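Local coordinates for projannalysin (Methanocaldococcus jannaschii, PDB 4JIX), which is the zymogen of jannalysin, a small soluble metallopeptidase of the minigluzincin type that probably cleaves peptide bonds with a bound zinc ion, at residues A[14-17]-A[18-22]. The protein carries 1 engineered substitution. Sequence-based numbering, arbitrary orientation.
Sequences DIVN and EILIS
The carboxylate of Glu-18 lies with one face over the backbone carbonyl of the preceding turn: Asp-14 O comes closest to Glu-18 CG, at 3.3 Å, with CD at 3.6 Å and both carboxylate oxygens farther off. Placing CG anti to its own carbonyl carbon (chi1 -81°), with the chain extended beyond, carries the side chain back along the helix to this position. OE1 is engaged by a salt bridge to Lys-10. The other flat group, the Asn-17 amide, is met at its oxygen, where Leu-20 CD1 stands 3.9 Å from OD1; the two side chains approach at a slant.

Backbone bonds four residues apart identify an alpha-helical repeat. Leu-20 N to Val-16 O is the straightest, at 3.0 Å with an N-H...O angle of 167°; Glu-18 N reaches Asp-14 O at 3.1 Å, and Ile-21 N bonds to Asn-17 O. Val-16 O also receives a weak bond from Ile-19 N, whose bond to Ile-15 O is itself weak, at 3.3 Å.

Two apolar pairs follow the same spacing. Ile-15 CG2 and Ile-19 CD1 are 4.0 Å apart, and Val-16 CG1 packs at 4.0 Å on Leu-20 CD1; in each pair the side chains run side by side in one direction. Val-16 presents CG1 because that methyl is anti to the backbone N (chi1 176°). Ile-15, Ile-19 and Leu-20 also touch helix 62-78, which carries the zinc ligands His-71 and His-75, while Val-16 reaches Ile-29.

The chemistry is thus that of an amphipathic helix: Ile-15, Ile-19 and Leu-20 turn hydrocarbon to helix 62-78, while Asp-14, Asn-17, Glu-18 and also Ile-21 lie exposed, and the salt bridge to Lys-10 probably offsets the charge of the Glu-18 carboxylate, which lies near the Asp-14 carbonyl oxygen.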
loop_
_atom_site.group_PDB
_atom_site.type_symbol
_atom_site.label_atom_id
_atom_site.label_comp_id
_atom_site.label_asym_id
_atom_site.label_seq_id
_atom_site.Cartn_x
_atom_site.Cartn_y
_atom_site.Cartn_z
ATOM N N ASP A 14 -14.321 15.584 -6.987
ATOM C CA ASP A 14 -15.651 15.096 -6.607
ATOM C C ASP A 14 -15.560 14.059 -5.486
ATOM O O ASP A 14 -16.416 14.067 -4.596
ATOM C CB ASP A 14 -16.399 14.506 -7.816
ATOM C CG ASP A 14 -16.742 15.499 -8.916
ATOM O OD1 ASP A 14 -17.002 15.050 -10.058
ATOM O OD2 ASP A 14 -16.801 16.717 -8.626
ATOM N N ILE A 15 -14.533 13.168 -5.521
ATOM C CA ILE A 15 -14.327 12.169 -4.474
ATOM C C ILE A 15 -14.041 12.904 -3.146
ATOM O O ILE A 15 -14.640 12.576 -2.113
ATOM C CB ILE A 15 -13.199 11.143 -4.824
ATOM C CG1 ILE A 15 -13.498 10.386 -6.157
ATOM C CG2 ILE A 15 -12.978 10.163 -3.658
ATOM C CD1 ILE A 15 -12.294 9.528 -6.732
ATOM N N VAL A 16 -13.132 13.900 -3.182
ATOM C CA VAL A 16 -12.758 14.707 -2.011
ATOM C C VAL A 16 -13.997 15.426 -1.441
ATOM O O VAL A 16 -14.257 15.304 -0.243
ATOM C CB VAL A 16 -11.601 15.707 -2.308
ATOM C CG1 VAL A 16 -11.302 16.585 -1.090
ATOM C CG2 VAL A 16 -10.335 14.968 -2.742
ATOM N N ASN A 17 -14.769 16.136 -2.295
ATOM C CA ASN A 17 -15.933 16.914 -1.860
ATOM C C ASN A 17 -17.018 16.044 -1.219
ATOM O O ASN A 17 -17.598 16.463 -0.222
ATOM C CB ASN A 17 -16.507 17.756 -3.013
ATOM C CG ASN A 17 -15.581 18.892 -3.390
ATOM O OD1 ASN A 17 -14.690 19.275 -2.638
ATOM N ND2 ASN A 17 -15.740 19.443 -4.569
ATOM N N GLU A 18 -17.244 14.828 -1.741
ATOM C CA GLU A 18 -18.223 13.884 -1.201
ATOM C C GLU A 18 -17.850 13.461 0.235
ATOM O O GLU A 18 -18.728 13.342 1.088
ATOM C CB GLU A 18 -18.336 12.653 -2.114
ATOM C CG GLU A 18 -19.236 12.882 -3.320
ATOM C CD GLU A 18 -19.209 11.830 -4.417
ATOM O OE1 GLU A 18 -18.515 10.800 -4.252
ATOM O OE2 GLU A 18 -19.884 12.044 -5.451
ATOM N N ILE A 19 -16.548 13.268 0.502
ATOM C CA ILE A 19 -16.036 12.885 1.830
ATOM C C ILE A 19 -16.131 14.083 2.786
ATOM O O ILE A 19 -16.579 13.911 3.921
ATOM C CB ILE A 19 -14.608 12.286 1.744
ATOM C CG1 ILE A 19 -14.654 10.933 0.992
ATOM C CG2 ILE A 19 -13.964 12.107 3.139
ATOM C CD1 ILE A 19 -13.304 10.480 0.345
ATOM N N LEU A 20 -15.751 15.292 2.328
ATOM C CA LEU A 20 -15.900 16.503 3.157
ATOM C C LEU A 20 -17.366 16.684 3.556
ATOM O O LEU A 20 -17.637 17.044 4.696
ATOM C CB LEU A 20 -15.388 17.762 2.438
ATOM C CG LEU A 20 -13.894 17.834 2.114
ATOM C CD1 LEU A 20 -13.640 18.932 1.090
ATOM C CD2 LEU A 20 -13.036 18.095 3.390
ATOM N N ILE A 21 -18.318 16.379 2.639
ATOM C CA ILE A 21 -19.754 16.486 2.934
ATOM C C ILE A 21 -20.158 15.408 3.966
ATOM O O ILE A 21 -20.706 15.775 5.002
ATOM C CB ILE A 21 -20.659 16.449 1.657
ATOM C CG1 ILE A 21 -20.486 17.753 0.836
ATOM C CG2 ILE A 21 -22.159 16.265 2.029
ATOM C CD1 ILE A 21 -21.017 17.709 -0.689
ATOM N N SER A 22 -19.826 14.104 3.716
ATOM C CA SER A 22 -20.199 12.997 4.613
ATOM C C SER A 22 -19.572 13.148 6.009
ATOM O O SER A 22 -20.222 12.820 7.001
ATOM C CB SER A 22 -19.843 11.642 4.003
ATOM O OG SER A 22 -18.436 11.447 3.958
#